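Local structure of protein Pcdhgb2 (Mus musculus, 5SZR) at residues Y220-E226 / R312-R318; L264-V268 / A279-F283; A401-V407 / A421-F427. The protein probably acts as a calcium-dependent cell-adhesion molecule that may help set up specific neuronal connections, and is seen here through its extracellular cadherin domains 3-6. All blocks are in the same frame, centred on the assembly; numbering follows the deposited sequence.

How the contacts relate
The contacts illustrate how cadherin repeats build sandwiches and, at their ends, calcium sites; of the three, only contact 1 supplies calcium ligands. Contacts 1 and 2 belong to the third of the four domains present, contact 2 nested inside the loop that contact 1 closes. Their centres lie 13 Å apart and they touch through F283: its CB packs on V315 CG1 at 3.8 Å, and its O lies 3.3 Å from E226 CG. The F283 side chain stays about 8 Å from a bound calcium ion. Contact 3, in the last domain, carries an O-linked mannose on T422 and lies away from the calcium sites, its centre 44 Å from that of contact 1 and 49 Å from that of contact 2.

Contact 1: residues Y220-E226 / R312-R318; sequences YLVHVAE and RVLVGDR. With CA (calcium ion), chain Q; CA (calcium ion), chain P; EDO (1,2-ethanediol), chain Z.
A parallel strand pair whose shared end runs into a calcium site sets this contact apart. Strands 220-225 and 312-316, both extended, run in the same direction with axes 4.5 Å apart at 26°. The register pairs L221 with R312, V222 with V313, H223 with L314, V224 with V315 and A225 with G316. Backbone bonds alternate: R312 N to Y220 O (2.7 Å), V222 N to R312 O (2.8 Å), L314 N to V222 O (2.7 Å), V224 N to L314 O (3.0 Å), G316 N to V224 O (2.7 Å) and E226 N to G316 O (3.0 Å). V222, V224, V313 and V315, all t, line the buried face, where V224 CG2 meets V313 CG1 at 3.8 Å; L221, H223 and L314 share the other. E226 extends its side chain (chi1 and chi2 t) between two calcium ions: OE2 binds one at 2.3 Å, while OE1 binds the second at 2.8 Å and accepts a hydrogen bond from R318 N at 3.2 Å. D317 OD1 and R318 O reach that second ion at 2.5 Å. D284, E286, D320 and D360 add ligands, D360 from the following domain. Such a site is the calcium-rigidified junction between successive cadherin repeats.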
loop_
_atom_site.group_PDB
_atom_site.type_symbol
_atom_site.label_atom_id
_atom_site.label_comp_id
_atom_site.label_asym_id
_atom_site.label_seq_id
_atom_site.Cartn_x
_atom_site.Cartn_y
_atom_site.Cartn_z
ATOM N N TYR A 220 21.437 -8.548 -4.041
ATOM C CA TYR A 220 21.649 -8.359 -5.468
ATOM C C TYR A 220 22.986 -8.958 -5.882
ATOM O O TYR A 220 24.029 -8.616 -5.313
ATOM C CB TYR A 220 21.596 -6.873 -5.841
ATOM C CG TYR A 220 20.201 -6.273 -5.799
ATOM C CD1 TYR A 220 19.395 -6.260 -6.932
ATOM C CD2 TYR A 220 19.696 -5.714 -4.632
ATOM C CE1 TYR A 220 18.123 -5.708 -6.902
ATOM C CE2 TYR A 220 18.430 -5.161 -4.593
ATOM C CZ TYR A 220 17.646 -5.161 -5.728
ATOM O OH TYR A 220 16.386 -4.605 -5.688
ATOM N N LEU A 221 22.946 -9.847 -6.869
ATOM C CA LEU A 221 24.137 -10.412 -7.495
ATOM C C LEU A 221 24.159 -9.928 -8.941
ATOM O O LEU A 221 23.261 -10.256 -9.725
ATOM C CB LEU A 221 24.126 -11.937 -7.412
ATOM C CG LEU A 221 25.369 -12.650 -7.942
ATOM C CD1 LEU A 221 26.594 -12.224 -7.149
ATOM C CD2 LEU A 221 25.186 -14.154 -7.881
ATOM N N VAL A 222 25.172 -9.138 -9.288
ATOM C CA VAL A 222 25.241 -8.471 -10.582
ATOM C C VAL A 222 26.466 -8.967 -11.336
ATOM O O VAL A 222 27.543 -9.123 -10.750
ATOM C CB VAL A 222 25.285 -6.938 -10.413
ATOM C CG1 VAL A 222 25.272 -6.245 -11.769
ATOM C CG2 VAL A 222 24.118 -6.473 -9.555
ATOM N N HIS A 223 26.300 -9.213 -12.634
ATOM C CA HIS A 223 27.394 -9.576 -13.529
ATOM C C HIS A 223 27.671 -8.415 -14.475
ATOM O O HIS A 223 26.740 -7.871 -15.078
ATOM C CB HIS A 223 27.061 -10.831 -14.339
ATOM C CG HIS A 223 27.026 -12.091 -13.531
ATOM N ND1 HIS A 223 25.928 -12.473 -12.792
ATOM C CD2 HIS A 223 27.952 -13.064 -13.355
ATOM C CE1 HIS A 223 26.179 -13.623 -12.193
ATOM N NE2 HIS A 223 27.401 -14.003 -12.517
ATOM N N VAL A 224 28.942 -8.034 -14.603
ATOM C CA VAL A 224 29.356 -6.948 -15.491
ATOM C C VAL A 224 30.575 -7.407 -16.282
ATOM O O VAL A 224 31.617 -7.722 -15.695
ATOM C CB VAL A 224 29.685 -5.653 -14.729
ATOM C CG1 VAL A 224 29.860 -4.501 -15.706
ATOM C CG2 VAL A 224 28.616 -5.334 -13.708
ATOM N N ALA A 225 30.453 -7.419 -17.606
ATOM C CA ALA A 225 31.574 -7.800 -18.450
ATOM C C ALA A 225 32.688 -6.767 -18.351
ATOM O O ALA A 225 32.445 -5.557 -18.374
ATOM C CB ALA A 225 31.133 -7.958 -19.905
ATOM N N GLU A 226 33.910 -7.270 -18.221
ATOM C CA GLU A 226 35.119 -6.459 -18.223
ATOM C C GLU A 226 35.138 -5.488 -19.395
ATOM O O GLU A 226 34.488 -5.714 -20.422
ATOM C CB GLU A 226 36.320 -7.401 -18.278
ATOM C CG GLU A 226 37.686 -6.798 -18.307
ATOM C CD GLU A 226 38.740 -7.877 -18.251
ATOM O OE1 GLU A 226 38.598 -8.889 -18.969
ATOM O OE2 GLU A 226 39.682 -7.735 -17.453
ATOM N N ARG A 312 26.446 -7.687 -4.612
ATOM C CA ARG A 312 27.747 -8.187 -5.034
ATOM C C ARG A 312 27.860 -8.064 -6.548
ATOM O O ARG A 312 26.930 -8.419 -7.280
ATOM C CB ARG A 312 27.960 -9.638 -4.597
ATOM C CG ARG A 312 29.280 -10.214 -5.079
ATOM C CD ARG A 312 29.533 -11.610 -4.534
ATOM N NE ARG A 312 29.939 -11.599 -3.131
ATOM C CZ ARG A 312 31.187 -11.398 -2.717
ATOM N NH1 ARG A 312 32.157 -11.184 -3.598
ATOM N NH2 ARG A 312 31.468 -11.414 -1.422
ATOM N N VAL A 313 28.994 -7.552 -7.010
ATOM C CA VAL A 313 29.235 -7.316 -8.428
ATOM C C VAL A 313 30.364 -8.237 -8.872
ATOM O O VAL A 313 31.472 -8.180 -8.323
ATOM C CB VAL A 313 29.572 -5.841 -8.699
ATOM C CG1 VAL A 313 29.861 -5.621 -10.175
ATOM C CG2 VAL A 313 28.422 -4.949 -8.229
ATOM N N LEU A 314 30.082 -9.095 -9.849
ATOM C CA LEU A 314 31.063 -10.028 -10.388
ATOM C C LEU A 314 31.577 -9.495 -11.718
ATOM O O LEU A 314 30.810 -9.352 -12.676
ATOM C CB LEU A 314 30.460 -11.423 -10.560
ATOM C CG LEU A 314 30.245 -12.190 -9.253
ATOM C CD1 LEU A 314 29.413 -13.444 -9.476
ATOM C CD2 LEU A 314 31.593 -12.537 -8.638
ATOM N N VAL A 315 32.867 -9.185 -11.766
ATOM C CA VAL A 315 33.496 -8.684 -12.982
ATOM C C VAL A 315 33.784 -9.870 -13.895
ATOM O O VAL A 315 34.513 -10.795 -13.518
ATOM C CB VAL A 315 34.778 -7.906 -12.654
ATOM C CG1 VAL A 315 35.461 -7.440 -13.929
ATOM C CG2 VAL A 315 34.454 -6.728 -11.745
ATOM N N GLY A 316 33.208 -9.852 -15.094
ATOM C CA GLY A 316 33.302 -10.984 -15.999
ATOM C C GLY A 316 34.579 -10.950 -16.825
ATOM O O GLY A 316 35.020 -9.897 -17.274
ATOM N N ASP A 317 35.164 -12.125 -17.024
ATOM C CA ASP A 317 36.400 -12.234 -17.783
ATOM C C ASP A 317 36.110 -12.202 -19.277
ATOM O O ASP A 317 35.241 -12.930 -19.767
ATOM C CB ASP A 317 37.134 -13.522 -17.413
ATOM C CG ASP A 317 38.463 -13.662 -18.130
ATOM O OD1 ASP A 317 39.124 -12.629 -18.370
ATOM O OD2 ASP A 317 38.846 -14.808 -18.455
ATOM N N ARG A 318 36.827 -11.349 -19.996
ATOM C CA ARG A 318 36.853 -11.361 -21.449
ATOM C C ARG A 318 38.236 -11.776 -21.935
ATOM O O ARG A 318 39.211 -11.774 -21.178
ATOM C CB ARG A 318 36.489 -9.993 -22.034
ATOM C CG ARG A 318 35.005 -9.671 -22.021
ATOM C CD ARG A 318 34.728 -8.424 -22.848
ATOM N NE ARG A 318 33.309 -8.085 -22.885
ATOM C CZ ARG A 318 32.428 -8.650 -23.706
ATOM N NH1 ARG A 318 31.154 -8.277 -23.676
ATOM N NH2 ARG A 318 32.821 -9.592 -24.556
HETATM CA CA CA Q . 40.592 -10.875 -19.283
HETATM CA CA CA P . 41.532 -7.097 -18.645
HETATM C C1 EDO Z . 20.133 -11.032 -8.184
HETATM O O1 EDO Z . 20.569 -11.815 -7.067
HETATM C C2 EDO Z . 19.360 -11.915 -9.158
HETATM O O2 EDO Z . 18.417 -11.121 -9.891
HETATM O O HOH W 1 44.039 -6.978 -19.296
HETATM O O HOH W 2 41.137 -4.743 -18.892
#

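Contact 2: residues L264-V268 / A279-F283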
loop_
_atom_site.group_PDB
_atom_site.type_symbol
_atom_site.label_atom_id
_atom_site.label_comp_id
_atom_site.label_asym_id
_atom_site.label_seq_id
_atom_site.Cartn_x
_atom_site.Cartn_y
_atom_site.Cartn_z
ATOM N N LEU A 264 35.550 4.561 -3.725
ATOM C CA LEU A 264 34.241 3.965 -3.983
ATOM C C LEU A 264 33.519 4.697 -5.108
ATOM O O LEU A 264 32.971 4.068 -6.022
ATOM C CB LEU A 264 33.403 3.970 -2.701
ATOM C CG LEU A 264 32.015 3.311 -2.682
ATOM C CD1 LEU A 264 30.912 4.303 -3.041
ATOM C CD2 LEU A 264 31.967 2.091 -3.594
ATOM N N SER A 265 33.509 6.030 -5.057
ATOM C CA SER A 265 32.854 6.809 -6.102
ATOM C C SER A 265 33.469 6.544 -7.469
ATOM O O SER A 265 32.791 6.681 -8.494
ATOM C CB SER A 265 32.925 8.299 -5.764
ATOM O OG SER A 265 32.306 9.086 -6.767
ATOM N N SER A 266 34.742 6.154 -7.504
ATOM C CA SER A 266 35.417 5.874 -8.762
ATOM C C SER A 266 34.991 4.550 -9.385
ATOM O O SER A 266 35.347 4.291 -10.540
ATOM C CB SER A 266 36.931 5.881 -8.551
ATOM O OG SER A 266 37.611 5.613 -9.763
ATOM N N PHE A 267 34.247 3.713 -8.663
ATOM C CA PHE A 267 33.806 2.420 -9.178
ATOM C C PHE A 267 32.328 2.418 -9.553
ATOM O O PHE A 267 31.973 2.125 -10.700
ATOM C CB PHE A 267 34.085 1.315 -8.151
ATOM C CG PHE A 267 35.499 0.814 -8.171
ATOM C CD1 PHE A 267 35.795 -0.443 -8.669
ATOM C CD2 PHE A 267 36.532 1.602 -7.699
ATOM C CE1 PHE A 267 37.099 -0.906 -8.690
ATOM C CE2 PHE A 267 37.835 1.144 -7.718
ATOM C CZ PHE A 267 38.118 -0.112 -8.213
ATOM N N VAL A 268 31.454 2.727 -8.598
ATOM C CA VAL A 268 30.016 2.615 -8.797
ATOM C C VAL A 268 29.309 3.782 -8.124
ATOM O O VAL A 268 29.803 4.363 -7.152
ATOM C CB VAL A 268 29.463 1.277 -8.260
ATOM C CG1 VAL A 268 29.950 0.113 -9.116
ATOM C CG2 VAL A 268 29.872 1.087 -6.810
ATOM N N ALA A 279 28.349 1.730 -13.403
ATOM C CA ALA A 279 29.783 1.511 -13.279
ATOM C C ALA A 279 30.498 2.793 -13.681
ATOM O O ALA A 279 30.319 3.282 -14.801
ATOM C CB ALA A 279 30.228 0.341 -14.153
ATOM N N GLN A 280 31.294 3.345 -12.768
ATOM C CA GLN A 280 31.957 4.621 -12.996
ATOM C C GLN A 280 33.294 4.487 -13.714
ATOM O O GLN A 280 33.904 5.507 -14.049
ATOM C CB GLN A 280 32.169 5.345 -11.662
ATOM C CG GLN A 280 30.904 5.481 -10.821
ATOM C CD GLN A 280 30.068 6.687 -11.198
ATOM O OE1 GLN A 280 30.026 7.675 -10.465
ATOM N NE2 GLN A 280 29.395 6.613 -12.343
ATOM N N ARG A 281 33.761 3.264 -13.955
ATOM C CA ARG A 281 35.035 3.048 -14.622
ATOM C C ARG A 281 34.976 1.742 -15.396
ATOM O O ARG A 281 34.098 0.905 -15.174
ATOM C CB ARG A 281 36.194 3.005 -13.624
ATOM C CG ARG A 281 36.135 1.808 -12.685
ATOM C CD ARG A 281 37.502 1.484 -12.101
ATOM N NE ARG A 281 38.063 2.603 -11.351
ATOM C CZ ARG A 281 39.148 2.518 -10.589
ATOM N NH1 ARG A 281 39.591 3.584 -9.939
ATOM N NH2 ARG A 281 39.788 1.362 -10.476
ATOM N N ALA A 282 35.932 1.572 -16.305
ATOM C CA ALA A 282 36.091 0.307 -17.009
ATOM C C ALA A 282 36.693 -0.724 -16.063
ATOM O O ALA A 282 37.814 -0.549 -15.577
ATOM C CB ALA A 282 36.979 0.490 -18.239
ATOM N N PHE A 283 35.944 -1.787 -15.785
ATOM C CA PHE A 283 36.450 -2.834 -14.910
ATOM C C PHE A 283 37.477 -3.696 -15.642
ATOM O O PHE A 283 37.395 -3.905 -16.855
ATOM C CB PHE A 283 35.302 -3.700 -14.394
ATOM C CG PHE A 283 34.308 -2.951 -13.543
ATOM C CD1 PHE A 283 32.967 -3.295 -13.561
ATOM C CD2 PHE A 283 34.716 -1.915 -12.720
ATOM C CE1 PHE A 283 32.043 -2.611 -12.776
ATOM C CE2 PHE A 283 33.796 -1.229 -11.930
ATOM C CZ PHE A 283 32.461 -1.579 -11.960
#
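L264 to S266 take helical backbone angles, and L264 O accepts hydrogen bonds from F267 N (3.0 Å) and V268 N (3.3 Å), closing a tight turn. At S266 the side chain becomes a polar partner: OG accepts a hydrogen bond from R281 NH1 at 2.8 Å, reinforced by weak bonds from R281 NE to S266 O and OG. F267 shows how one arginine can serve two purposes, because the guanidinium of R281 also lies flat on this ring, with centres 4.0 Å apart and planes at 28°, an off-centre cation-pi pair, while R281 CD sits over the ring face. F267 CD1 packs on F283 CE2 at 3.9 Å, and F267 O accepts a very short bond, 2.5 Å, from Q280 N. V268 pairs with A279 as an antiparallel non-hydrogen-bonded pair, its CG1 4.2 Å from F283 CZ at the ring edge; F291 meets the F283 ring edge-to-face. Here the chain enters and leaves the short hairpin of strands 268-270 and 276-279 in one sheet of the cadherin beta-sandwich.

Contact 3: residues A401-V407 / A421-F427; sequences ARQRLLV and ATLHLIF. With MAN (alpha-D-mannopyranose), chain B.
The beta hairpin formed by the final two strands of the last cadherin domain carries an O-linked mannose on one face. Strands 402-407 and 421-427 run antiparallel, axes 4.6 Å apart and directions at 158°. Q403-L425, L405-L423 and V407-A421 are hydrogen-bonded pairs, with Q403 N to L425 O at 2.6 Å, L423 N to L405 O at 2.7 Å and V407 N to A421 O at 3.0 Å; R402-I426, R404-H424 and L406-T422 are non-hydrogen-bonded. F427 N adds a bond to A401 O at 2.8 Å. Alternation sorts the side chains, as in any beta-sandwich: L405, V407, A421, L423 and L425 face the domain core, where F380 covers L405 and L425, and L405 CD1 meets L425 CD1 at 4.0 Å. On the opposite face T422, chi1 m, bonds through OG1 to mannose C1 at 1.4 Å. An extended R404 (chi1 to chi3 t) gives mannose O4 a weak 3.3 Å bond from NH1, while its NH2 bonds Q373. Nearby, a water joins Q403 O (3.1 Å) to H424 ND1 (2.7 Å).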
loop_
_atom_site.group_PDB
_atom_site.type_symbol
_atom_site.label_atom_id
_atom_site.label_comp_id
_atom_site.label_asym_id
_atom_site.label_seq_id
_atom_site.Cartn_x
_atom_site.Cartn_y
_atom_site.Cartn_z
ATOM N N ALA A 401 68.222 -33.274 -42.929
ATOM C CA ALA A 401 68.842 -32.972 -41.642
ATOM C C ALA A 401 68.227 -31.728 -41.009
ATOM O O ALA A 401 68.015 -31.684 -39.792
ATOM C CB ALA A 401 70.351 -32.803 -41.811
ATOM N N ARG A 402 67.942 -30.707 -41.816
ATOM C CA ARG A 402 67.322 -29.481 -41.330
ATOM C C ARG A 402 65.807 -29.604 -41.407
ATOM O O ARG A 402 65.258 -29.930 -42.465
ATOM C CB ARG A 402 67.784 -28.272 -42.144
ATOM C CG ARG A 402 69.264 -27.939 -42.033
ATOM C CD ARG A 402 69.531 -26.564 -42.630
ATOM N NE ARG A 402 68.619 -25.566 -42.067
ATOM C CZ ARG A 402 68.985 -24.605 -41.226
ATOM N NH1 ARG A 402 70.256 -24.491 -40.859
ATOM N NH2 ARG A 402 68.081 -23.747 -40.762
ATOM N N GLN A 403 65.137 -29.328 -40.290
ATOM C CA GLN A 403 63.686 -29.385 -40.207
ATOM C C GLN A 403 63.154 -28.074 -39.647
ATOM O O GLN A 403 63.843 -27.375 -38.899
ATOM C CB GLN A 403 63.221 -30.556 -39.332
ATOM C CG GLN A 403 63.582 -31.918 -39.894
ATOM C CD GLN A 403 62.693 -32.314 -41.052
ATOM O OE1 GLN A 403 61.569 -31.821 -41.181
ATOM N NE2 GLN A 403 63.186 -33.209 -41.901
ATOM N N ARG A 404 61.919 -27.747 -40.010
ATOM C CA ARG A 404 61.316 -26.488 -39.596
ATOM C C ARG A 404 59.852 -26.697 -39.247
ATOM O O ARG A 404 59.100 -27.275 -40.038
ATOM C CB ARG A 404 61.447 -25.434 -40.695
ATOM C CG ARG A 404 60.664 -24.163 -40.435
ATOM C CD ARG A 404 60.789 -23.223 -41.619
ATOM N NE ARG A 404 60.050 -21.983 -41.424
ATOM C CZ ARG A 404 58.739 -21.859 -41.599
ATOM N NH1 ARG A 404 58.155 -20.685 -41.404
ATOM N NH2 ARG A 404 58.009 -22.907 -41.962
ATOM N N LEU A 405 59.457 -26.219 -38.066
ATOM C CA LEU A 405 58.079 -26.255 -37.595
ATOM C C LEU A 405 57.608 -24.837 -37.297
ATOM O O LEU A 405 58.320 -24.070 -36.639
ATOM C CB LEU A 405 57.937 -27.100 -36.324
ATOM C CG LEU A 405 58.055 -28.624 -36.301
ATOM C CD1 LEU A 405 57.743 -29.111 -34.896
ATOM C CD2 LEU A 405 57.123 -29.273 -37.297
ATOM N N LEU A 406 56.408 -24.497 -37.766
ATOM C CA LEU A 406 55.740 -23.249 -37.406
ATOM C C LEU A 406 54.574 -23.606 -36.495
ATOM O O LEU A 406 53.584 -24.191 -36.946
ATOM C CB LEU A 406 55.269 -22.487 -38.644
ATOM C CG LEU A 406 54.417 -21.242 -38.358
ATOM C CD1 LEU A 406 55.169 -20.267 -37.462
ATOM C CD2 LEU A 406 53.983 -20.556 -39.648
ATOM N N VAL A 407 54.690 -23.260 -35.217
ATOM C CA VAL A 407 53.728 -23.681 -34.206
ATOM C C VAL A 407 52.928 -22.481 -33.718
ATOM O O VAL A 407 53.408 -21.341 -33.699
ATOM C CB VAL A 407 54.413 -24.393 -33.020
ATOM C CG1 VAL A 407 55.197 -25.600 -33.507
ATOM C CG2 VAL A 407 55.315 -23.427 -32.267
ATOM N N ALA A 421 55.566 -19.305 -33.122
ATOM C CA ALA A 421 57.014 -19.435 -33.033
ATOM C C ALA A 421 57.494 -20.405 -34.106
ATOM O O ALA A 421 56.834 -21.411 -34.382
ATOM C CB ALA A 421 57.455 -19.916 -31.647
ATOM N N THR A 422 58.637 -20.093 -34.711
ATOM C CA THR A 422 59.265 -20.973 -35.689
ATOM C C THR A 422 60.397 -21.740 -35.021
ATOM O O THR A 422 61.294 -21.140 -34.422
ATOM C CB THR A 422 59.805 -20.191 -36.886
ATOM O OG1 THR A 422 58.726 -19.557 -37.577
ATOM C CG2 THR A 422 60.511 -21.133 -37.843
ATOM N N LEU A 423 60.351 -23.059 -35.125
ATOM C CA LEU A 423 61.323 -23.935 -34.484
ATOM C C LEU A 423 62.158 -24.586 -35.572
ATOM O O LEU A 423 61.657 -25.436 -36.315
ATOM C CB LEU A 423 60.631 -24.996 -33.633
ATOM C CG LEU A 423 59.640 -24.548 -32.564
ATOM C CD1 LEU A 423 59.081 -25.777 -31.872
ATOM C CD2 LEU A 423 60.311 -23.624 -31.567
ATOM N N HIS A 424 63.422 -24.179 -35.671
ATOM C CA HIS A 424 64.384 -24.822 -36.555
ATOM C C HIS A 424 64.982 -26.008 -35.808
ATOM O O HIS A 424 65.725 -25.829 -34.837
ATOM C CB HIS A 424 65.470 -23.842 -36.991
ATOM C CG HIS A 424 64.944 -22.626 -37.689
ATOM N ND1 HIS A 424 64.339 -22.681 -38.926
ATOM C CD2 HIS A 424 64.950 -21.320 -37.330
ATOM C CE1 HIS A 424 63.985 -21.464 -39.296
ATOM N NE2 HIS A 424 64.345 -20.619 -38.347
ATOM N N LEU A 425 64.649 -27.214 -36.249
ATOM C CA LEU A 425 65.160 -28.442 -35.652
ATOM C C LEU A 425 66.138 -29.077 -36.633
ATOM O O LEU A 425 65.759 -29.432 -37.754
ATOM C CB LEU A 425 64.015 -29.396 -35.312
ATOM C CG LEU A 425 62.802 -28.717 -34.668
ATOM C CD1 LEU A 425 61.693 -29.719 -34.389
ATOM C CD2 LEU A 425 63.198 -27.983 -33.395
ATOM N N ILE A 426 67.394 -29.207 -36.218
ATOM C CA ILE A 426 68.475 -29.647 -37.094
ATOM C C ILE A 426 69.116 -30.884 -36.486
ATOM O O ILE A 426 69.671 -30.821 -35.381
ATOM C CB ILE A 426 69.516 -28.539 -37.304
ATOM C CG1 ILE A 426 68.837 -27.275 -37.834
ATOM C CG2 ILE A 426 70.617 -29.008 -38.248
ATOM C CD1 ILE A 426 69.806 -26.175 -38.163
ATOM N N PHE A 427 69.046 -32.001 -37.205
ATOM C CA PHE A 427 69.637 -33.243 -36.731
ATOM C C PHE A 427 71.150 -33.209 -36.867
ATOM O O PHE A 427 71.691 -32.771 -37.886
ATOM C CB PHE A 427 69.077 -34.435 -37.504
ATOM C CG PHE A 427 67.681 -34.809 -37.105
ATOM C CD1 PHE A 427 67.449 -35.524 -35.942
ATOM C CD2 PHE A 427 66.602 -34.448 -37.892
ATOM C CE1 PHE A 427 66.162 -35.869 -35.573
ATOM C CE2 PHE A 427 65.320 -34.794 -37.529
ATOM C CZ PHE A 427 65.101 -35.505 -36.368
HETATM C C1 MAN B . 58.897 -18.129 -37.484
HETATM C C2 MAN B . 57.624 -17.535 -38.086
HETATM C C3 MAN B . 57.635 -17.753 -39.602
HETATM C C4 MAN B . 58.909 -17.167 -40.232
HETATM C C5 MAN B . 60.168 -17.753 -39.567
HETATM C C6 MAN B . 61.440 -17.035 -40.010
HETATM O O2 MAN B . 57.576 -16.116 -37.883
HETATM O O3 MAN B . 56.478 -17.210 -40.238
HETATM O O4 MAN B . 58.938 -17.469 -41.618
HETATM O O5 MAN B . 60.080 -17.638 -38.107
HETATM O O6 MAN B . 62.568 -17.685 -39.426
HETATM O O HOH W 3 64.897 -24.880 -40.401
#